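Local coordinates for protein pectinesterase A (Erwinia chrysanthemi, PDB 2NTP) that hydrolyses the methyl esters of pectin, releasing methanol and polygalacturonate, a reaction thought to begin the maceration and soft-rotting of plant tissue, at residues Val66-Thr71 / Thr104-Phe109; Ala86-Ile91 / Gln129-Tyr134. One frame throughout, in Å; residues are numbered along the deposited sequence.

Contact 1 (Val66-Thr71 / Thr104-Phe109); sequences VIAAAT and TIRNDF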
loop_
_atom_site.group_PDB
_atom_site.type_symbol
_atom_site.label_atom_id
_atom_site.label_comp_id
_atom_site.label_asym_id
_atom_site.label_seq_id
_atom_site.Cartn_x
_atom_site.Cartn_y
_atom_site.Cartn_z
ATOM N N VAL A 66 -4.778 -14.862 -8.082
ATOM C CA VAL A 66 -3.941 -14.414 -6.962
ATOM C C VAL A 66 -2.457 -14.510 -7.301
ATOM O O VAL A 66 -1.989 -15.535 -7.809
ATOM C CB VAL A 66 -4.217 -15.244 -5.662
ATOM C CG1 VAL A 66 -3.409 -14.706 -4.486
ATOM C CG2 VAL A 66 -5.700 -15.241 -5.304
ATOM N N ILE A 67 -1.727 -13.432 -7.013
ATOM C CA ILE A 67 -0.270 -13.410 -7.108
ATOM C C ILE A 67 0.248 -13.263 -5.683
ATOM O O ILE A 67 -0.077 -12.295 -5.001
ATOM C CB ILE A 67 0.233 -12.233 -7.982
ATOM C CG1 ILE A 67 -0.548 -12.184 -9.306
ATOM C CG2 ILE A 67 1.748 -12.322 -8.195
ATOM C CD1 ILE A 67 -0.318 -10.919 -10.144
ATOM N N ALA A 68 1.029 -14.238 -5.230
ATOM C CA ALA A 68 1.400 -14.311 -3.818
ATOM C C ALA A 68 2.812 -14.832 -3.591
ATOM O O ALA A 68 3.271 -15.745 -4.281
ATOM C CB ALA A 68 0.401 -15.180 -3.065
ATOM N N ALA A 69 3.492 -14.232 -2.622
ATOM C CA ALA A 69 4.774 -14.737 -2.131
ATOM C C ALA A 69 4.967 -14.288 -0.687
ATOM O O ALA A 69 4.425 -13.258 -0.274
ATOM C CB ALA A 69 5.925 -14.254 -3.005
ATOM N N ALA A 70 5.730 -15.068 0.076
ATOM C CA ALA A 70 6.007 -14.748 1.474
ATOM C C ALA A 70 7.431 -14.236 1.654
ATOM O O ALA A 70 8.400 -14.994 1.507
ATOM C CB ALA A 70 5.753 -15.964 2.361
ATOM N N THR A 71 7.561 -12.945 1.959
ATOM C CA THR A 71 8.873 -12.328 2.167
ATOM C C THR A 71 8.764 -11.180 3.162
ATOM O O THR A 71 8.024 -10.222 2.919
ATOM C CB THR A 71 9.473 -11.767 0.838
ATOM O OG1 THR A 71 9.155 -12.637 -0.262
ATOM C CG2 THR A 71 10.990 -11.586 0.942
ATOM N N THR A 104 -5.818 -10.380 -7.036
ATOM C CA THR A 104 -5.333 -10.206 -5.669
ATOM C C THR A 104 -3.815 -10.316 -5.660
ATOM O O THR A 104 -3.246 -11.179 -6.337
ATOM C CB THR A 104 -5.941 -11.260 -4.728
ATOM O OG1 THR A 104 -7.372 -11.143 -4.734
ATOM C CG2 THR A 104 -5.418 -11.084 -3.294
ATOM N N ILE A 105 -3.172 -9.425 -4.905
ATOM C CA ILE A 105 -1.726 -9.441 -4.694
ATOM C C ILE A 105 -1.488 -9.573 -3.187
ATOM O O ILE A 105 -1.984 -8.761 -2.401
ATOM C CB ILE A 105 -1.051 -8.146 -5.212
ATOM C CG1 ILE A 105 -1.377 -7.917 -6.698
ATOM C CG2 ILE A 105 0.460 -8.209 -4.984
ATOM C CD1 ILE A 105 -1.112 -6.487 -7.196
ATOM N N ARG A 106 -0.751 -10.608 -2.793
ATOM C CA ARG A 106 -0.520 -10.902 -1.379
ATOM C C ARG A 106 0.959 -10.959 -1.026
ATOM O O ARG A 106 1.781 -11.443 -1.813
ATOM C CB ARG A 106 -1.134 -12.255 -0.983
ATOM C CG ARG A 106 -2.560 -12.513 -1.442
ATOM C CD ARG A 106 -3.173 -13.683 -0.657
ATOM N NE ARG A 106 -2.336 -14.885 -0.701
ATOM C CZ ARG A 106 -2.759 -16.106 -1.032
ATOM N NH1 ARG A 106 -4.033 -16.336 -1.341
ATOM N NH2 ARG A 106 -1.898 -17.112 -1.045
ATOM N N ASN A 107 1.291 -10.472 0.168
ATOM C CA ASN A 107 2.492 -10.951 0.843
ATOM C C ASN A 107 2.042 -11.939 1.910
ATOM O O ASN A 107 1.253 -11.599 2.800
ATOM C CB ASN A 107 3.345 -9.824 1.428
ATOM C CG ASN A 107 4.753 -10.296 1.801
ATOM O OD1 ASN A 107 4.923 -11.338 2.445
ATOM N ND2 ASN A 107 5.759 -9.534 1.398
ATOM N N ASP A 108 2.515 -13.174 1.782
ATOM C CA ASP A 108 2.037 -14.263 2.627
ATOM C C ASP A 108 2.887 -14.469 3.877
ATOM O O ASP A 108 2.724 -15.476 4.578
ATOM C CB ASP A 108 1.931 -15.565 1.820
ATOM C CG ASP A 108 0.701 -15.608 0.934
ATOM O OD1 ASP A 108 -0.215 -14.779 1.111
ATOM O OD2 ASP A 108 0.650 -16.498 0.059
ATOM N N PHE A 109 3.783 -13.525 4.167
ATOM C CA PHE A 109 4.521 -13.569 5.426
ATOM C C PHE A 109 3.517 -13.687 6.564
ATOM O O PHE A 109 2.617 -12.848 6.719
ATOM C CB PHE A 109 5.425 -12.349 5.619
ATOM C CG PHE A 109 6.080 -12.287 6.974
ATOM C CD1 PHE A 109 7.007 -13.251 7.358
ATOM C CD2 PHE A 109 5.766 -11.262 7.866
ATOM C CE1 PHE A 109 7.614 -13.197 8.609
ATOM C CE2 PHE A 109 6.365 -11.200 9.126
ATOM C CZ PHE A 109 7.294 -12.174 9.493
#

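Contact 2 (Ala86-Ile91 / Gln129-Tyr134); sequences AGSSTI and QAVALY. With ADA (alpha-D-galactopyranuronic acid), chain C; ADA (alpha-D-galactopyranuronic acid), chain B.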
loop_
_atom_site.group_PDB
_atom_site.type_symbol
_atom_site.label_atom_id
_atom_site.label_comp_id
_atom_site.label_asym_id
_atom_site.label_seq_id
_atom_site.Cartn_x
_atom_site.Cartn_y
_atom_site.Cartn_z
ATOM N N ALA A 86 11.664 -2.402 1.027
ATOM C CA ALA A 86 11.507 -2.343 -0.427
ATOM C C ALA A 86 11.681 -3.736 -1.053
ATOM O O ALA A 86 10.836 -4.189 -1.838
ATOM C CB ALA A 86 12.481 -1.332 -1.039
ATOM N N GLY A 87 12.752 -4.427 -0.657
ATOM C CA GLY A 87 13.090 -5.744 -1.194
ATOM C C GLY A 87 12.106 -6.864 -0.910
ATOM O O GLY A 87 12.159 -7.909 -1.558
ATOM N N SER A 88 11.205 -6.651 0.047
ATOM C CA SER A 88 10.250 -7.684 0.464
ATOM C C SER A 88 9.023 -7.790 -0.442
ATOM O O SER A 88 8.223 -8.720 -0.299
ATOM C CB SER A 88 9.777 -7.417 1.897
ATOM O OG SER A 88 8.830 -6.356 1.933
ATOM N N SER A 89 8.870 -6.832 -1.356
ATOM C CA SER A 89 7.623 -6.689 -2.102
ATOM C C SER A 89 7.328 -7.870 -3.017
ATOM O O SER A 89 8.213 -8.352 -3.721
ATOM C CB SER A 89 7.617 -5.395 -2.912
ATOM O OG SER A 89 6.297 -5.139 -3.369
ATOM N N THR A 90 6.073 -8.317 -3.017
ATOM C CA THR A 90 5.652 -9.377 -3.935
ATOM C C THR A 90 5.674 -8.849 -5.369
ATOM O O THR A 90 6.197 -9.507 -6.270
ATOM C CB THR A 90 4.266 -9.943 -3.562
ATOM O OG1 THR A 90 4.340 -10.535 -2.259
ATOM C CG2 THR A 90 3.804 -11.011 -4.572
ATOM N N ILE A 91 5.111 -7.659 -5.569
ATOM C CA ILE A 91 5.130 -7.004 -6.877
ATOM C C ILE A 91 5.739 -5.613 -6.747
ATOM O O ILE A 91 5.353 -4.833 -5.874
ATOM C CB ILE A 91 3.717 -6.937 -7.515
ATOM C CG1 ILE A 91 3.212 -8.353 -7.824
ATOM C CG2 ILE A 91 3.724 -6.067 -8.789
ATOM C CD1 ILE A 91 1.852 -8.406 -8.517
ATOM N N GLN A 129 8.114 -5.957 8.437
ATOM C CA GLN A 129 7.468 -5.383 7.259
ATOM C C GLN A 129 7.477 -6.407 6.130
ATOM O O GLN A 129 8.444 -7.143 5.950
ATOM C CB GLN A 129 8.071 -4.035 6.835
ATOM C CG GLN A 129 9.557 -3.848 7.003
ATOM C CD GLN A 129 10.005 -3.644 8.443
ATOM O OE1 GLN A 129 10.544 -4.546 9.029
ATOM N NE2 GLN A 129 9.798 -2.449 9.000
ATOM N N ALA A 130 6.372 -6.479 5.397
ATOM C CA ALA A 130 6.233 -7.452 4.323
ATOM C C ALA A 130 5.269 -6.891 3.280
ATOM O O ALA A 130 4.046 -7.036 3.379
ATOM C CB ALA A 130 5.759 -8.801 4.871
ATOM N N VAL A 131 5.855 -6.237 2.286
ATOM C CA VAL A 131 5.112 -5.471 1.288
ATOM C C VAL A 131 4.436 -6.373 0.250
ATOM O O VAL A 131 5.058 -7.292 -0.273
ATOM C CB VAL A 131 6.052 -4.462 0.588
ATOM C CG1 VAL A 131 5.298 -3.655 -0.469
ATOM C CG2 VAL A 131 6.702 -3.526 1.605
ATOM N N ALA A 132 3.164 -6.100 -0.046
ATOM C CA ALA A 132 2.462 -6.797 -1.126
ATOM C C ALA A 132 2.743 -6.121 -2.467
ATOM O O ALA A 132 3.119 -6.780 -3.438
ATOM C CB ALA A 132 0.947 -6.851 -0.853
ATOM N N LEU A 133 2.582 -4.800 -2.497
ATOM C CA LEU A 133 2.755 -4.006 -3.707
ATOM C C LEU A 133 3.585 -2.765 -3.428
ATOM O O LEU A 133 3.313 -2.024 -2.476
ATOM C CB LEU A 133 1.382 -3.605 -4.256
ATOM C CG LEU A 133 1.305 -2.666 -5.460
ATOM C CD1 LEU A 133 1.927 -3.312 -6.701
ATOM C CD2 LEU A 133 -0.165 -2.300 -5.701
ATOM N N TYR A 134 4.586 -2.538 -4.274
ATOM C CA TYR A 134 5.487 -1.402 -4.149
ATOM C C TYR A 134 5.484 -0.674 -5.482
ATOM O O TYR A 134 5.828 -1.254 -6.505
ATOM C CB TYR A 134 6.895 -1.898 -3.798
ATOM C CG TYR A 134 8.013 -0.867 -3.720
ATOM C CD1 TYR A 134 7.765 0.468 -3.394
ATOM C CD2 TYR A 134 9.341 -1.254 -3.930
ATOM C CE1 TYR A 134 8.811 1.393 -3.305
ATOM C CE2 TYR A 134 10.378 -0.345 -3.839
ATOM C CZ TYR A 134 10.111 0.970 -3.531
ATOM O OH TYR A 134 11.160 1.865 -3.448
HETATM C C1 ADA C . 14.116 2.648 5.572
HETATM C C2 ADA C . 14.183 3.825 4.597
HETATM C C3 ADA C . 13.307 3.567 3.369
HETATM C C4 ADA C . 13.633 2.210 2.735
HETATM C C5 ADA C . 13.543 1.115 3.798
HETATM C C6 ADA C . 13.902 -0.238 3.242
HETATM O O2 ADA C . 13.738 4.999 5.280
HETATM O O3 ADA C . 13.449 4.634 2.416
HETATM O O4 ADA C . 14.963 2.206 2.198
HETATM O O5 ADA C . 14.422 1.426 4.890
HETATM O O6B ADA C . 13.433 -0.587 2.137
HETATM O O6A ADA C . 14.658 -0.966 3.916
HETATM C C1 ADA B . 8.966 0.052 12.207
HETATM C C2 ADA B . 10.120 1.038 12.047
HETATM C C3 ADA B . 9.598 2.363 11.488
HETATM C C4 ADA B . 8.801 2.117 10.204
HETATM C C5 ADA B . 7.663 1.137 10.501
HETATM C C6 ADA B . 6.811 0.817 9.299
HETATM O O2 ADA B . 10.749 1.232 13.319
HETATM O O3 ADA B . 10.695 3.256 11.247
HETATM O O4 ADA B . 9.659 1.528 9.219
HETATM O O5 ADA B . 8.241 -0.086 10.981
HETATM O O6B ADA B . 6.406 1.727 8.534
HETATM O O6A ADA B . 6.528 -0.386 9.125
#

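Contact 1 (Val66-Thr71 / Thr104-Phe109)
With CG anti to the backbone N (chi1 -165°), Asn107 turns its carboxamide across to the loop that follows the neighbouring strand, while a bend at chi3 (-53°) folds the Arg106 chain so that its guanidinium meets Asp108. Arg106 and Asn107 end strand 104-107, which runs parallel to strand 66-69 in the right-handed parallel beta-helix characteristic of pectinesterases. The backbone bonds alternate along the pair: Ile67 N donates to Thr104 O at 2.8 Å, Arg106 N to Ile67 O, and a weak bond runs from Ala69 N to Arg106 O. The last backbone bond, Asp108 N to Ala69 O at 2.8 Å, has its donor well above the carbonyl plane, consistent with the strand ending here. There the Asn107 carboxamide takes over. Its ND2 reaches Thr71 O at 2.8 Å, in the carbonyl plane and on a lone pair. Its OD1 accepts a nearly straight bond (173°) from Thr71 N at 3.1 Å, so the amide grips both backbone polar atoms of one residue. The same OD1 takes Phe109 N at 3.0 Å, closing an Asx turn; with a further bond from ND2 to Val131 O, four bonds fix the rotation of the amide. Asn107 lies on the face shared with Ile67, Ile105 and Ala69, where both isoleucines pack against Ile91 inside the beta-helix. The reverse face carries Val66, Ala68, Thr104 and Arg106. Here Arg106 holds Asp108 in a side-on salt bridge, NE to OD1 at 2.8 Å and NH2 to OD2 at 2.8 Å, the latter close to the guanidinium plane; each oxygen uses its syn lone pair. Ala68 CB lies against this charged pair, and the CG1 methyl of Val66 rests over one guanidinium face, 3.6 Å from Arg106 NH1.

Contact 2 (Ala86-Ile91 / Gln129-Tyr134)
The bend that leads into the short parallel sheet beside the substrate cleft of the beta-helix is built here, where 86-91 runs alongside 129-134. True strand pairing is confined to Ile91 and Leu133; the residues before this bridge are joined by irregular bonds. Ser88 carries its OG in the crowded position between backbone N and carbonyl carbon (chi1 76°), and this oxygen accepts an almost straight bond (176°) from Val131 N at 3.0 Å. Because Ser88 OG is also hydrogen-bonded to Thr85 O, it ties the second segment to the short helix 84-87. Further along, Thr90 N donates to Val131 O, and Ile91 N to Ala132 O at 3.0 Å, in the carbonyl plane. Ile91 O is gripped twice: Tyr134 N comes nearly along the C=O axis at 2.9 Å, and Ser89 OG, anti to its backbone N, donates at 2.7 Å from above the carbonyl plane. This buried hydroxyl is wedged among apolar atoms as well, with CG1 of Val131 and CB of Tyr134 against it. Side chains of Ile91 and Leu133 cross obliquely on the interior face, CG2 meeting CD1 at 3.9 Å. On the cleft side, Ala86 CB touches the Tyr134 ring at CE2, 3.6 Å away, and that ring also stacks with Tyr157. Gln129, an experimentally established substrate-binding residue, extends away from the first segment; its NE2 lies 3.5 Å from O5 of the chain B galacturonate and is hydrogen-bonded to O2 of a further galacturonate of the bound oligosaccharide. The side chain stands close to Asp154, the proton donor. The backbone contributes to binding the unesterified carboxylate of the chain C galacturonate: Ala86 N donates a nearly straight hydrogen bond (174°) to O6B at 2.8 Å.

How the contacts relate
From the N terminus the order is 66-71, 86-91, 104-109, 129-134, so the two contacts cross. Contact 1 closes a loop of 32 intervening residues, and contact 2, which starts inside that loop, closes one of 37. Each joins successive turns of the beta-helix: contact 1 pairs neighbouring strands of one long parallel sheet, while contact 2 joins the loops leading into two strands of a shorter sheet on the cleft side, and the start of those strands. They meet in the interior, where Thr90 OG1 probably hydrogen-bonds to Arg106 O and Asn107 ND2 to Val131 O. Asn107 thereby couples the end of strand 104-107 to the segment that carries the substrate-binding Gln129.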